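PDB 3FOJ: uncharacterized protein from Staphylococcus saprophyticus subsp. saprophyticus ATCC 15305, which is of unknown function but has a rhodanese-like domain, and so may handle sulfur through an active-site cysteine as many of its relatives do. Local coordinates for residues A[1-6]-A[83-87]; A[19-25]-A[57-63]. All blocks are in the same frame, centred on the assembly; numbering follows the deposited sequence.

Interaction 1 of 2, residues A[1-6]-A[83-87]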
HETATM    1  N   MSE A   1      11.451  -0.274  10.697  1.00 20.86           N
HETATM    2  CA  MSE A   1      10.287  -0.327   9.769  1.00 20.72           C
HETATM    3  C   MSE A   1       9.821  -1.760   9.571  1.00 18.83           C
HETATM    4  O   MSE A   1      10.628  -2.687   9.536  1.00 19.16           O
HETATM    5  CB  MSE A   1      10.663   0.271   8.410  1.00 23.98           C
HETATM    6  CG  MSE A   1       9.565   0.156   7.366  1.00 26.90           C
HETATM    7 SE   MSE A   1      10.103   0.816   5.640  1.00 33.76          SE
HETATM    8  CE  MSE A   1      11.025  -0.752   4.999  1.00 31.43           C
ATOM      9  N   GLU A   2       8.511  -1.937   9.439  1.00 15.88           N
ATOM     10  CA  GLU A   2       7.940  -3.257   9.228  1.00 15.04           C
ATOM     11  C   GLU A   2       7.689  -3.472   7.746  1.00 13.93           C
ATOM     12  O   GLU A   2       7.385  -2.528   7.014  1.00 13.46           O
ATOM     13  CB  GLU A   2       6.615  -3.398   9.969  1.00 16.96           C
ATOM     14  CG  GLU A   2       6.714  -3.215  11.465  1.00 17.83           C
ATOM     15  CD  GLU A   2       5.367  -3.332  12.130  1.00 19.89           C
ATOM     16  OE1 GLU A   2       4.715  -4.381  11.951  1.00 21.04           O
ATOM     17  OE2 GLU A   2       4.962  -2.379  12.831  1.00 20.24           O
ATOM     18  N   SER A   3       7.804  -4.719   7.313  1.00 13.34           N
ATOM     19  CA  SER A   3       7.577  -5.043   5.916  1.00 14.48           C
ATOM     20  C   SER A   3       7.126  -6.483   5.750  1.00 15.45           C
ATOM     21  O   SER A   3       7.358  -7.328   6.613  1.00 16.53           O
ATOM     22  CB  SER A   3       8.851  -4.822   5.100  1.00 17.67           C
ATOM     23  OG  SER A   3       9.822  -5.809   5.401  1.00 21.87           O
ATOM     24  N   ILE A   4       6.468  -6.746   4.632  1.00 13.76           N
ATOM     25  CA  ILE A   4       6.007  -8.085   4.310  1.00 14.06           C
ATOM     26  C   ILE A   4       6.234  -8.263   2.818  1.00 12.48           C
ATOM     27  O   ILE A   4       6.334  -7.281   2.081  1.00 13.89           O
ATOM     28  CB  ILE A   4       4.513  -8.277   4.627  1.00 16.55           C
ATOM     29  CG1 ILE A   4       3.664  -7.321   3.790  1.00 18.45           C
ATOM     30  CG2 ILE A   4       4.276  -8.065   6.115  1.00 19.07           C
ATOM     31  CD1 ILE A   4       2.185  -7.673   3.779  1.00 19.09           C
ATOM     32  N   THR A   5       6.327  -9.511   2.375  1.00 11.69           N
ATOM     33  CA  THR A   5       6.550  -9.790   0.964  1.00 11.93           C
ATOM     34  C   THR A   5       5.223  -9.834   0.217  1.00 11.33           C
ATOM     35  O   THR A   5       4.153  -9.874   0.829  1.00  9.68           O
ATOM     36  CB  THR A   5       7.260 -11.137   0.773  1.00 12.75           C
ATOM     37  OG1 THR A   5       6.418 -12.188   1.261  1.00 14.86           O
ATOM     38  CG2 THR A   5       8.587 -11.150   1.532  1.00 14.60           C
ATOM     39  N   VAL A   6       5.290  -9.821  -1.111  1.00 12.86           N
ATOM     40  CA  VAL A   6       4.071  -9.871  -1.906  1.00 14.13           C
ATOM     41  C   VAL A   6       3.392 -11.218  -1.736  1.00 14.61           C
ATOM     42  O   VAL A   6       2.168 -11.312  -1.793  1.00 13.68           O
ATOM     43  CB  VAL A   6       4.349  -9.620  -3.403  1.00 16.19           C
ATOM     44  CG1 VAL A   6       4.799  -8.185  -3.603  1.00 17.25           C
ATOM     45  CG2 VAL A   6       5.398 -10.587  -3.914  1.00 18.42           C
ATOM     46  N   ALA A  83       1.935   1.556   9.789  1.00 10.01           N
ATOM     47  CA  ALA A  83       2.104   1.186   8.388  1.00  9.51           C
ATOM     48  C   ALA A  83       3.146   0.094   8.178  1.00 10.62           C
ATOM     49  O   ALA A  83       4.110  -0.017   8.932  1.00 11.88           O
ATOM     50  CB  ALA A  83       2.473   2.416   7.575  1.00 10.39           C
ATOM     51  N   VAL A  84       2.934  -0.697   7.133  1.00  8.78           N
ATOM     52  CA  VAL A  84       3.816  -1.800   6.778  1.00  8.53           C
ATOM     53  C   VAL A  84       4.132  -1.715   5.289  1.00  8.68           C
ATOM     54  O   VAL A  84       3.235  -1.523   4.471  1.00  8.25           O
ATOM     55  CB  VAL A  84       3.145  -3.156   7.074  1.00  8.22           C
ATOM     56  CG1 VAL A  84       4.100  -4.294   6.745  1.00  8.74           C
ATOM     57  CG2 VAL A  84       2.714  -3.212   8.536  1.00  7.56           C
ATOM     58  N   ASN A  85       5.406  -1.855   4.941  1.00  7.86           N
ATOM     59  CA  ASN A  85       5.810  -1.782   3.545  1.00  9.64           C
ATOM     60  C   ASN A  85       5.637  -3.119   2.828  1.00  9.31           C
ATOM     61  O   ASN A  85       5.870  -4.176   3.408  1.00 11.29           O
ATOM     62  CB  ASN A  85       7.275  -1.346   3.449  1.00 10.77           C
ATOM     63  CG  ASN A  85       7.700  -1.058   2.024  1.00 12.57           C
ATOM     64  OD1 ASN A  85       7.022  -0.328   1.310  1.00 14.33           O
ATOM     65  ND2 ASN A  85       8.826  -1.625   1.609  1.00 13.94           N
ATOM     66  N   VAL A  86       5.202  -3.070   1.573  1.00  9.45           N
ATOM     67  CA  VAL A  86       5.060  -4.288   0.787  1.00  9.16           C
ATOM     68  C   VAL A  86       6.306  -4.342  -0.096  1.00 10.43           C
ATOM     69  O   VAL A  86       6.433  -3.591  -1.066  1.00  9.53           O
ATOM     70  CB  VAL A  86       3.804  -4.263  -0.096  1.00  9.20           C
ATOM     71  CG1 VAL A  86       3.713  -5.563  -0.886  1.00 10.21           C
ATOM     72  CG2 VAL A  86       2.564  -4.086   0.771  1.00  9.12           C
ATOM     73  N   GLU A  87       7.234  -5.224   0.259  1.00  9.74           N
ATOM     74  CA  GLU A  87       8.491  -5.345  -0.469  1.00 11.98           C
ATOM     75  C   GLU A  87       8.338  -5.701  -1.944  1.00 11.39           C
ATOM     76  O   GLU A  87       7.491  -6.509  -2.318  1.00 11.18           O
ATOM     77  CB  GLU A  87       9.390  -6.385   0.206  1.00 15.28           C
ATOM     78  CG  GLU A  87       9.487  -6.234   1.719  1.00 20.56           C
ATOM     79  CD  GLU A  87      10.607  -7.063   2.322  1.00 23.88           C
ATOM     80  OE1 GLU A  87      10.779  -8.230   1.905  1.00 25.78           O
ATOM     81  OE2 GLU A  87      11.307  -6.550   3.220  1.00 27.59           O
TER
HETATM   82  O   HOH W   1       6.754   0.206  10.053  1.00 15.14           O
HETATM   83  O   HOH W   2       7.992  -9.243  -2.058  1.00 15.63           O

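Interaction 2 of 2, residues A[19-25]-A[57-63]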
ATOM      1  N   VAL A  19      -7.357  -6.692   4.513  1.00 23.44           N
ATOM      2  CA  VAL A  19      -6.436  -5.711   5.075  1.00 21.26           C
ATOM      3  C   VAL A  19      -6.535  -4.383   4.336  1.00 19.66           C
ATOM      4  O   VAL A  19      -7.012  -4.323   3.199  1.00 20.01           O
ATOM      5  CB  VAL A  19      -4.973  -6.200   5.008  1.00 21.61           C
ATOM      6  CG1 VAL A  19      -4.801  -7.449   5.858  1.00 22.21           C
ATOM      7  CG2 VAL A  19      -4.580  -6.468   3.563  1.00 21.27           C
ATOM      8  N   ASN A  20      -6.087  -3.320   4.997  1.00 16.59           N
ATOM      9  CA  ASN A  20      -6.103  -1.983   4.416  1.00 15.33           C
ATOM     10  C   ASN A  20      -4.867  -1.810   3.543  1.00 14.94           C
ATOM     11  O   ASN A  20      -3.745  -1.888   4.037  1.00 14.74           O
ATOM     12  CB  ASN A  20      -6.067  -0.926   5.516  1.00 16.20           C
ATOM     13  CG  ASN A  20      -7.234  -1.031   6.477  1.00 18.74           C
ATOM     14  OD1 ASN A  20      -7.095  -0.737   7.664  1.00 21.49           O
ATOM     15  ND2 ASN A  20      -8.392  -1.428   5.970  1.00 17.74           N
ATOM     16  N   ILE A  21      -5.075  -1.575   2.252  1.00 12.52           N
ATOM     17  CA  ILE A  21      -3.972  -1.375   1.321  1.00 11.62           C
ATOM     18  C   ILE A  21      -4.063   0.025   0.724  1.00 11.22           C
ATOM     19  O   ILE A  21      -5.145   0.468   0.347  1.00 11.34           O
ATOM     20  CB  ILE A  21      -4.019  -2.387   0.154  1.00 12.10           C
ATOM     21  CG1 ILE A  21      -3.865  -3.810   0.690  1.00 13.65           C
ATOM     22  CG2 ILE A  21      -2.927  -2.065  -0.863  1.00 13.49           C
ATOM     23  CD1 ILE A  21      -4.069  -4.878  -0.364  1.00 16.59           C
ATOM     24  N   VAL A  22      -2.925   0.714   0.659  1.00  8.77           N
ATOM     25  CA  VAL A  22      -2.853   2.049   0.075  1.00 10.85           C
ATOM     26  C   VAL A  22      -1.809   2.019  -1.043  1.00  9.87           C
ATOM     27  O   VAL A  22      -0.625   1.753  -0.803  1.00 10.26           O
ATOM     28  CB  VAL A  22      -2.452   3.127   1.117  1.00  9.14           C
ATOM     29  CG1 VAL A  22      -2.347   4.489   0.444  1.00 11.21           C
ATOM     30  CG2 VAL A  22      -3.478   3.174   2.244  1.00 12.22           C
ATOM     31  N   ASP A  23      -2.282   2.269  -2.261  1.00  9.64           N
ATOM     32  CA  ASP A  23      -1.477   2.290  -3.485  1.00 10.23           C
ATOM     33  C   ASP A  23      -1.038   3.743  -3.684  1.00 10.36           C
ATOM     34  O   ASP A  23      -1.873   4.606  -3.944  1.00 10.60           O
ATOM     35  CB  ASP A  23      -2.365   1.841  -4.652  1.00 11.35           C
ATOM     36  CG  ASP A  23      -1.607   1.677  -5.956  1.00 11.91           C
ATOM     37  OD1 ASP A  23      -0.609   2.391  -6.190  1.00 10.55           O
ATOM     38  OD2 ASP A  23      -2.037   0.833  -6.773  1.00 13.85           O
ATOM     39  N   VAL A  24       0.262   4.011  -3.578  1.00  8.66           N
ATOM     40  CA  VAL A  24       0.759   5.378  -3.707  1.00  9.97           C
ATOM     41  C   VAL A  24       1.377   5.759  -5.058  1.00 10.65           C
ATOM     42  O   VAL A  24       2.089   6.762  -5.166  1.00 11.39           O
ATOM     43  CB  VAL A  24       1.760   5.690  -2.558  1.00  8.64           C
ATOM     44  CG1 VAL A  24       1.061   5.504  -1.210  1.00  8.89           C
ATOM     45  CG2 VAL A  24       2.974   4.766  -2.639  1.00 10.15           C
ATOM     46  N   ARG A  25       1.100   4.966  -6.086  1.00 11.00           N
ATOM     47  CA  ARG A  25       1.617   5.254  -7.422  1.00 12.10           C
ATOM     48  C   ARG A  25       0.829   6.421  -8.015  1.00 13.63           C
ATOM     49  O   ARG A  25      -0.124   6.903  -7.405  1.00 13.67           O
ATOM     50  CB  ARG A  25       1.467   4.029  -8.325  1.00 11.59           C
ATOM     51  CG  ARG A  25       2.287   2.812  -7.895  1.00 11.59           C
ATOM     52  CD  ARG A  25       1.990   1.621  -8.797  1.00 12.28           C
ATOM     53  NE  ARG A  25       0.591   1.220  -8.685  1.00 11.45           N
ATOM     54  CZ  ARG A  25      -0.049   0.442  -9.550  1.00 10.45           C
ATOM     55  NH1 ARG A  25       0.581  -0.037 -10.617  1.00 13.85           N
ATOM     56  NH2 ARG A  25      -1.328   0.149  -9.347  1.00 10.14           N
ATOM     57  N   GLU A  57      -5.953   1.419  13.289  1.00 13.91           N
ATOM     58  CA  GLU A  57      -5.747   0.400  12.266  1.00 14.40           C
ATOM     59  C   GLU A  57      -4.343   0.406  11.674  1.00 13.64           C
ATOM     60  O   GLU A  57      -3.535   1.287  11.964  1.00 13.66           O
ATOM     61  CB  GLU A  57      -6.773   0.588  11.149  1.00 17.00           C
ATOM     62  CG  GLU A  57      -8.213   0.538  11.637  1.00 21.46           C
ATOM     63  CD  GLU A  57      -9.209   0.953  10.574  1.00 24.35           C
ATOM     64  OE1 GLU A  57      -9.215   0.340   9.489  1.00 27.90           O
ATOM     65  OE2 GLU A  57      -9.990   1.896  10.826  1.00 27.17           O
ATOM     66  N   THR A  58      -4.068  -0.592  10.839  1.00 12.68           N
ATOM     67  CA  THR A  58      -2.769  -0.722  10.185  1.00 11.91           C
ATOM     68  C   THR A  58      -2.952  -0.675   8.675  1.00 10.51           C
ATOM     69  O   THR A  58      -3.926  -1.199   8.141  1.00 10.81           O
ATOM     70  CB  THR A  58      -2.086  -2.042  10.576  1.00 12.50           C
ATOM     71  OG1 THR A  58      -1.937  -2.087  12.000  1.00 16.43           O
ATOM     72  CG2 THR A  58      -0.710  -2.150   9.925  1.00 13.58           C
ATOM     73  N   TYR A  59      -2.004  -0.043   7.989  1.00 10.13           N
ATOM     74  CA  TYR A  59      -2.080   0.093   6.541  1.00  9.96           C
ATOM     75  C   TYR A  59      -0.857  -0.459   5.821  1.00  8.89           C
ATOM     76  O   TYR A  59       0.281  -0.189   6.207  1.00 10.56           O
ATOM     77  CB  TYR A  59      -2.268   1.568   6.177  1.00  9.90           C
ATOM     78  CG  TYR A  59      -3.534   2.162   6.742  1.00  9.82           C
ATOM     79  CD1 TYR A  59      -3.616   2.557   8.082  1.00  9.57           C
ATOM     80  CD2 TYR A  59      -4.676   2.274   5.952  1.00 10.20           C
ATOM     81  CE1 TYR A  59      -4.811   3.046   8.613  1.00 10.31           C
ATOM     82  CE2 TYR A  59      -5.864   2.753   6.468  1.00 10.81           C
ATOM     83  CZ  TYR A  59      -5.931   3.137   7.796  1.00 12.17           C
ATOM     84  OH  TYR A  59      -7.128   3.596   8.295  1.00 11.88           O
ATOM     85  N   TYR A  60      -1.112  -1.233   4.769  1.00  7.94           N
ATOM     86  CA  TYR A  60      -0.052  -1.822   3.964  1.00  7.51           C
ATOM     87  C   TYR A  60       0.136  -0.907   2.763  1.00  7.91           C
ATOM     88  O   TYR A  60      -0.801  -0.655   2.014  1.00  9.38           O
ATOM     89  CB  TYR A  60      -0.440  -3.243   3.543  1.00  8.92           C
ATOM     90  CG  TYR A  60      -0.521  -4.193   4.720  1.00  9.50           C
ATOM     91  CD1 TYR A  60      -1.659  -4.250   5.527  1.00 12.61           C
ATOM     92  CD2 TYR A  60       0.563  -5.002   5.058  1.00 10.73           C
ATOM     93  CE1 TYR A  60      -1.708  -5.092   6.652  1.00 11.21           C
ATOM     94  CE2 TYR A  60       0.523  -5.839   6.173  1.00 11.75           C
ATOM     95  CZ  TYR A  60      -0.609  -5.880   6.961  1.00 12.19           C
ATOM     96  OH  TYR A  60      -0.636  -6.712   8.059  1.00 13.45           O
ATOM     97  N   ILE A  61       1.356  -0.411   2.592  1.00  7.05           N
ATOM     98  CA  ILE A  61       1.664   0.541   1.531  1.00  7.70           C
ATOM     99  C   ILE A  61       2.397  -0.087   0.359  1.00  8.70           C
ATOM    100  O   ILE A  61       3.398  -0.774   0.544  1.00  7.54           O
ATOM    101  CB  ILE A  61       2.525   1.687   2.100  1.00  6.73           C
ATOM    102  CG1 ILE A  61       1.928   2.176   3.434  1.00  7.83           C
ATOM    103  CG2 ILE A  61       2.656   2.804   1.081  1.00  8.38           C
ATOM    104  CD1 ILE A  61       0.478   2.653   3.368  1.00  8.84           C
ATOM    105  N   ILE A  62       1.910   0.167  -0.853  1.00  9.39           N
ATOM    106  CA  ILE A  62       2.539  -0.397  -2.044  1.00  9.75           C
ATOM    107  C   ILE A  62       2.730   0.647  -3.149  1.00 10.17           C
ATOM    108  O   ILE A  62       1.908   1.543  -3.322  1.00  9.63           O
ATOM    109  CB  ILE A  62       1.707  -1.601  -2.578  1.00  9.02           C
ATOM    110  CG1 ILE A  62       2.516  -2.375  -3.613  1.00  9.82           C
ATOM    111  CG2 ILE A  62       0.385  -1.118  -3.167  1.00 10.30           C
ATOM    112  CD1 ILE A  62       1.857  -3.677  -4.028  1.00 11.71           C
ATOM    113  N   CYS A  63       3.840   0.531  -3.874  1.00  8.74           N
ATOM    114  CA  CYS A  63       4.151   1.439  -4.967  0.50  9.29           C
ATOM    115  C   CYS A  63       4.635   0.582  -6.131  1.00 10.48           C
ATOM    116  O   CYS A  63       4.405  -0.622  -6.147  1.00 10.04           O
ATOM    117  CB  CYS A  63       5.237   2.436  -4.552  0.50  8.78           C
ATOM    118  SG  CYS A  63       6.839   1.704  -4.164  0.50 18.91           S
TER
HETATM  119  O   HOH W   3      -4.844  -3.857   7.536  1.00 18.64           O

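Interaction 1 of 2, residues A[1-6]-A[83-87]
Glu87, Val84 and Ile4 bury the largest areas where the N-terminal residues 1-6 pair in parallel with residues 83-87. Glu87 works through backbone and side chain alike: its N donates to Ile4 O (2.9 Å), and its long side chain reaches along the partner segment so that OE2 accepts from Ser3 OG at 2.7 Å. A carboxylate suits this exposed position: it accepts the serine's hydrogen bond and can stay solvated. Val84 and Ile4 are beta-branched, compact and apolar, well suited to extended backbone; Val84 CG1 packs on Ile4 CG2 at 3.8 Å, and both side chains also touch Tyr60 of the neighbouring strand. Between these residues the main chain zips up, with Asn85 N bonded to Glu2 O and Ile4 N to Asn85 O, each 2.9 Å. Asn85, on the face with Ser3, turns its amide to Ser69 and Gly66. Waters extend the pairing at both ends: one links Glu2 N to Ala83 O, the other Val6 N to Glu87 O. Thr5 then N-caps helix 6-11, whose Leu9 touches Ile4 and Val86. A short N-terminal strand added in parallel to the edge of the central sheet is characteristic of the rhodanese-like alpha/beta fold.

Interaction 2 of 2, residues A[19-25]-A[57-63]
Two central strands of the parallel rhodanese-like sheet, 20-23 and 58-62, run side by side, their short axes 4.6 Å apart at closest and inclined by 33°. Four backbone hydrogen bonds of 2.8 to 3.0 Å join them, from Tyr60 N–Asn20 O to Val24 N–Ile62 O. Side chains then fill the two faces. On one, Val22 adopts the t rotamer, and Ile61, m at both chi1 and chi2, folds its end back until CD1 lies 3.7 Å from Val22 CB; beta-branched residues fit such extended packing. Ile61 also meets helix 67-77. Tyr59 (m) lays its ring beside Val22, CD2 to CG2 4.0 Å, while its hydroxyl bonds to Asn54 and its ring stands edge-to-face with Phe53. The other face holds Ile21 (m) and the extended Ile62 (t, t), whose CG2 atoms are 4.1 Å apart; Tyr60 (m) brings its ring against Val19, Tyr60 CE1 lying 3.8 Å from Val19 CB. Beyond strand 20-23 the chain turns, and Asp23 (t) forms an Asx turn by accepting Arg25 N at OD1. The m rotamers of Arg25 at chi1 and chi3 curl its guanidinium back, so that NH2 makes a 2.8 Å salt bridge to Asp23 OD2.

Both contacts are parallel strand pairings in one sheet, and they abut: strands 82-86 and 58-62 are neighbours, with Val84 N 2.9 Å from Tyr59 O and Val84 O 2.9 Å from Ile61 N, both probable hydrogen bonds. The centre of interaction 2 lies about 2 Å from the centre of the chain, that of interaction 1 about 9 Å, so interaction 2 is rich in apolar side chains facing helices and loops, whereas the edge pairing adds a Ser3–Glu87 hydrogen bond at the surface. Ile4 CD1 packs on Tyr60 CD2 at 3.4 Å, carrying apolar contact from edge to middle. In sequence interaction 2 is nested within interaction 1, whose N-terminal strand lies beside the last strand.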